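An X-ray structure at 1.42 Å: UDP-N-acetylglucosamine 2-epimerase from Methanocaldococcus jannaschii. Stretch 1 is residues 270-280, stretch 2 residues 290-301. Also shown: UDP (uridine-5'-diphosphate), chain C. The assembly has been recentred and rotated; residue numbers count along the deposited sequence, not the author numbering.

Stretch 1, residues 270-280: GYLEFLMLEKN
Stretch 2, residues 290-301: GVQEEACILKVP

Two helices of one chain, one starting at Tyr271 and one already under way at Gly290, cross with axes 9.7 Å apart at closest approach and N-to-C directions 57° apart (signed crossing angle -57°), burying 403 Å². The register pairs Glu278 with Ala295, CA atoms 6.8 Å apart, and Lys279 with Leu298, CA atoms 6.0 Å apart. Phi/psi lie near -63/-42 over 271-279 and 290-297, with i to i+4 backbone hydrogen bonds; Asn280 (-99/2) and Leu298 (-83/-1) depart from this.

Gly270 (-68/167) occupies the N-cap position, and its O accepts from Phe274 N at 2.9 Å. A CB here would clash with Glu273 OE1, so the absence of a side chain suits the site. Buried Tyr271 leaves its CA sideways, but with chi1 t (-167°) and chi2 49° its OH reaches stretch 2 and donates to Glu294 OE2 at 2.9 Å. UDP O2' donates to Glu294 OE1 and UDP O3' to Glu294 OE2, each at 2.7 Å. Buried Glu294 (m, t, chi3 -17°) thus joins the ribose to the helix pair, while Gly290 N donates to UDP O1B at 2.8 Å.

Phe274 (chi1 t, -161°; chi2 71°), also buried, points toward stretch 2. Its flat ring meets uracil and valine at once: UDP C4 lies over one face, 3.3 Å from Phe274 CD1, and Val291 CG2 (chi1 t) approaches Phe274 CE2 obliquely at 3.9 Å. Leu275 (m, t) starts sideways and brings its CD2 to 4.5 Å from Leu298 CD1, while Leu275 O is 4.3 Å from the same methyl. Selenomethionine Met276 (m, m, m) faces away.

Glu278, buried, has the largest area covered in the contact. Its m, t side chain, chi3 -43°, brings OE2 to 2.7 Å from Glu294 OE1, so close for two acid oxygens that one group probably carries a proton. Glu278 OE2 is 3.7 Å from Val291 CG1. Leu298 (m, t) points toward stretch 1, its branched end packing against the base of this side chain, with CD1 3.6 Å from Glu278 CB.

Lys279 (t, t, t, m) is exposed and sends its end away, while Lys279 N lies 4.0 Å from Leu298 CD1. A water lies 2.7 Å from Lys279 O and within a weak hydrogen bond, 3.5 Å, of Leu298 O. Lys299 turns to positive phi (62/41) in a Schellman motif, Val300 N bonding Ala295 O at 3.0 Å and Lys299 N bonding Cys296 O at 3.2 Å. Val300 (-114/125, chi1 t) then points toward stretch 1, burying CG2 3.5 Å from Glu278 O. Asn280 (m, chi2 -79°) faces away, its ND2 donating to Met276 O at 2.9 Å.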

# COMPACT_ATOMS: atom_id res chain seq x y z
N GLY A 270 30.48 -11.63 3.65
CA GLY A 270 30.21 -11.25 2.27
C GLY A 270 29.57 -12.38 1.49
O GLY A 270 29.53 -13.53 1.95
N TYR A 271 29.04 -12.04 0.32
CA TYR A 271 28.33 -13.02 -0.50
C TYR A 271 29.21 -14.18 -0.96
O TYR A 271 28.79 -15.34 -0.94
CB TYR A 271 27.72 -12.32 -1.71
CG TYR A 271 26.70 -13.15 -2.46
CD1 TYR A 271 25.69 -13.80 -1.78
CD2 TYR A 271 26.76 -13.26 -3.85
CE1 TYR A 271 24.74 -14.54 -2.46
CE2 TYR A 271 25.81 -14.01 -4.54
CZ TYR A 271 24.81 -14.65 -3.83
OH TYR A 271 23.87 -15.39 -4.50
N LEU A 272 30.44 -13.89 -1.35
CA LEU A 272 31.34 -14.94 -1.82
C LEU A 272 31.63 -15.94 -0.71
O LEU A 272 31.59 -17.16 -0.91
CB LEU A 272 32.64 -14.34 -2.35
CG LEU A 272 32.48 -13.36 -3.50
CD1 LEU A 272 33.85 -12.80 -3.88
CD2 LEU A 272 31.83 -14.02 -4.70
N GLU A 273 31.92 -15.40 0.47
CA GLU A 273 32.16 -16.21 1.64
C GLU A 273 30.92 -17.04 2.00
O GLU A 273 31.03 -18.23 2.30
CB GLU A 273 32.57 -15.31 2.81
CG GLU A 273 33.97 -14.69 2.65
CD GLU A 273 34.00 -13.48 1.73
OE1 GLU A 273 32.93 -12.92 1.40
OE2 GLU A 273 35.12 -13.08 1.34
N PHE A 274 29.75 -16.41 1.96
CA PHE A 274 28.54 -17.12 2.35
C PHE A 274 28.17 -18.22 1.36
O PHE A 274 27.72 -19.30 1.77
CB PHE A 274 27.37 -16.17 2.58
CG PHE A 274 26.28 -16.78 3.40
CD1 PHE A 274 26.48 -17.00 4.75
CD2 PHE A 274 25.09 -17.18 2.82
CE1 PHE A 274 25.49 -17.60 5.52
CE2 PHE A 274 24.09 -17.77 3.59
CZ PHE A 274 24.31 -17.98 4.94
N LEU A 275 28.36 -17.97 0.06
CA LEU A 275 28.11 -19.01 -0.94
C LEU A 275 28.96 -20.24 -0.67
O LEU A 275 28.50 -21.36 -0.81
CB LEU A 275 28.42 -18.49 -2.34
CG LEU A 275 27.38 -17.55 -2.95
CD1 LEU A 275 27.94 -17.00 -4.25
CD2 LEU A 275 26.06 -18.29 -3.21
N MSE A 276 30.21 -20.03 -0.27
CA MSE A 276 31.06 -21.15 0.09
C MSE A 276 30.54 -21.91 1.31
O MSE A 276 30.55 -23.14 1.33
CB MSE A 276 32.49 -20.67 0.31
CG MSE A 276 33.23 -20.31 -0.96
SE MSE A 276 33.39 -21.82 -2.19
CE MSE A 276 34.42 -23.01 -1.05
N LEU A 277 30.08 -21.18 2.31
CA LEU A 277 29.49 -21.84 3.46
C LEU A 277 28.24 -22.64 3.07
O LEU A 277 28.04 -23.75 3.54
CB LEU A 277 29.16 -20.83 4.56
CG LEU A 277 30.37 -20.22 5.26
CD1 LEU A 277 29.90 -19.09 6.15
CD2 LEU A 277 31.12 -21.27 6.08
N GLU A 278 27.40 -22.07 2.21
CA GLU A 278 26.20 -22.79 1.78
C GLU A 278 26.56 -24.04 0.98
O GLU A 278 26.04 -25.13 1.25
CB GLU A 278 25.32 -21.90 0.91
CG GLU A 278 24.67 -20.75 1.65
CD GLU A 278 23.90 -19.85 0.72
OE1 GLU A 278 24.41 -19.54 -0.37
OE2 GLU A 278 22.78 -19.45 1.07
N LYS A 279 27.44 -23.87 -0.00
CA LYS A 279 27.75 -24.94 -0.93
C LYS A 279 28.28 -26.17 -0.19
O LYS A 279 28.01 -27.30 -0.57
CB LYS A 279 28.79 -24.48 -1.96
CG LYS A 279 29.13 -25.53 -3.01
CD LYS A 279 30.23 -25.07 -3.94
CE LYS A 279 30.53 -26.14 -4.98
NZ LYS A 279 31.13 -27.36 -4.39
N ASN A 280 29.02 -25.92 0.88
CA ASN A 280 29.71 -27.00 1.58
C ASN A 280 29.00 -27.53 2.83
O ASN A 280 29.50 -28.42 3.50
CB ASN A 280 31.14 -26.58 1.91
CG ASN A 280 32.01 -26.46 0.67
OD1 ASN A 280 32.47 -27.47 0.14
ND2 ASN A 280 32.22 -25.24 0.20
N GLY A 290 16.05 -15.63 0.73
CA GLY A 290 17.11 -15.89 -0.23
C GLY A 290 17.87 -17.18 0.03
O GLY A 290 18.24 -17.87 -0.91
N VAL A 291 18.09 -17.52 1.30
CA VAL A 291 18.84 -18.74 1.61
C VAL A 291 18.05 -19.98 1.20
O VAL A 291 18.63 -20.95 0.73
CB VAL A 291 19.29 -18.78 3.07
CG1 VAL A 291 19.95 -20.11 3.40
CG2 VAL A 291 20.24 -17.63 3.36
N GLN A 292 16.72 -19.96 1.34
CA GLN A 292 15.90 -21.07 0.86
C GLN A 292 16.13 -21.30 -0.63
O GLN A 292 16.25 -22.45 -1.08
CB GLN A 292 14.41 -20.80 1.09
CG GLN A 292 13.95 -20.87 2.53
CD GLN A 292 12.50 -20.48 2.64
OE1 GLN A 292 11.62 -21.22 2.21
NE2 GLN A 292 12.24 -19.30 3.20
N GLU A 293 16.18 -20.22 -1.39
CA GLU A 293 16.42 -20.31 -2.82
C GLU A 293 17.82 -20.82 -3.15
O GLU A 293 17.98 -21.72 -3.97
CB GLU A 293 16.17 -18.95 -3.48
CG GLU A 293 14.70 -18.57 -3.46
CD GLU A 293 14.45 -17.08 -3.58
OE1 GLU A 293 15.40 -16.29 -3.45
OE2 GLU A 293 13.27 -16.70 -3.78
N GLU A 294 18.82 -20.25 -2.49
CA GLU A 294 20.20 -20.68 -2.72
C GLU A 294 20.44 -22.13 -2.34
O GLU A 294 21.15 -22.84 -3.06
CB GLU A 294 21.17 -19.74 -2.00
CG GLU A 294 21.14 -18.36 -2.63
CD GLU A 294 21.78 -17.29 -1.80
OE1 GLU A 294 21.98 -17.49 -0.58
OE2 GLU A 294 22.06 -16.22 -2.37
N ALA A 295 19.86 -22.58 -1.23
CA ALA A 295 19.99 -23.97 -0.82
C ALA A 295 19.46 -24.87 -1.94
O ALA A 295 20.08 -25.86 -2.31
CB ALA A 295 19.23 -24.21 0.48
N CYS A 296 18.32 -24.48 -2.51
CA CYS A 296 17.72 -25.27 -3.57
C CYS A 296 18.62 -25.30 -4.81
O CYS A 296 18.88 -26.36 -5.40
CB CYS A 296 16.34 -24.69 -3.90
SG CYS A 296 15.43 -25.59 -5.17
N ILE A 297 19.13 -24.14 -5.18
CA ILE A 297 19.98 -24.00 -6.35
C ILE A 297 21.28 -24.80 -6.20
O ILE A 297 21.73 -25.46 -7.15
CB ILE A 297 20.29 -22.51 -6.59
CG1 ILE A 297 19.00 -21.77 -7.00
CG2 ILE A 297 21.40 -22.34 -7.64
CD1 ILE A 297 19.07 -20.26 -6.79
N LEU A 298 21.86 -24.75 -5.01
CA LEU A 298 23.13 -25.41 -4.72
C LEU A 298 22.99 -26.90 -4.40
O LEU A 298 23.99 -27.58 -4.17
CB LEU A 298 23.83 -24.71 -3.57
CG LEU A 298 24.24 -23.27 -3.85
CD1 LEU A 298 24.72 -22.58 -2.58
CD2 LEU A 298 25.32 -23.24 -4.93
N LYS A 299 21.75 -27.39 -4.39
CA LYS A 299 21.44 -28.80 -4.11
C LYS A 299 21.87 -29.21 -2.69
O LYS A 299 22.42 -30.30 -2.48
CB LYS A 299 22.09 -29.75 -5.13
CG LYS A 299 21.84 -29.38 -6.56
CD LYS A 299 20.38 -29.45 -6.94
CE LYS A 299 20.22 -29.06 -8.41
NZ LYS A 299 18.80 -28.94 -8.82
N VAL A 300 21.63 -28.32 -1.74
CA VAL A 300 21.90 -28.60 -0.34
C VAL A 300 20.56 -28.62 0.36
O VAL A 300 19.81 -27.66 0.26
CB VAL A 300 22.82 -27.51 0.27
CG1 VAL A 300 23.09 -27.78 1.73
CG2 VAL A 300 24.14 -27.43 -0.51
N PRO A 301 20.24 -29.72 1.06
CA PRO A 301 18.93 -29.79 1.72
C PRO A 301 18.69 -28.64 2.70
O PRO A 301 19.61 -28.21 3.41
CB PRO A 301 18.98 -31.12 2.48
CG PRO A 301 20.04 -31.91 1.80
CD PRO A 301 21.05 -30.92 1.32
N1 UDP C . 23.98 -13.69 2.92
C2 UDP C . 25.27 -13.26 2.91
N3 UDP C . 26.01 -13.34 4.03
C4 UDP C . 25.53 -13.82 5.19
C5 UDP C . 24.20 -14.27 5.25
C6 UDP C . 23.44 -14.17 4.08
O2 UDP C . 25.76 -12.81 1.87
O4 UDP C . 26.34 -13.87 6.32
C1' UDP C . 23.10 -13.58 1.75
C2' UDP C . 22.52 -14.79 1.22
O2' UDP C . 23.46 -15.49 0.43
C3' UDP C . 21.34 -14.31 0.49
C4' UDP C . 20.96 -13.10 1.21
O4' UDP C . 21.96 -12.84 2.16
O3' UDP C . 21.58 -14.00 -0.85
C5' UDP C . 19.67 -13.21 1.95
O5' UDP C . 19.41 -12.07 2.72
PA UDP C . 18.62 -12.13 4.10
O1A UDP C . 19.23 -11.11 5.03
O2A UDP C . 18.69 -13.54 4.65
O3A UDP C . 17.13 -11.67 3.83
PB UDP C . 15.88 -12.33 3.16
O1B UDP C . 16.30 -13.10 1.92
O2B UDP C . 15.19 -13.20 4.17
O3B UDP C . 15.04 -11.13 2.82
O HOH W 1 27.07 -28.48 -2.82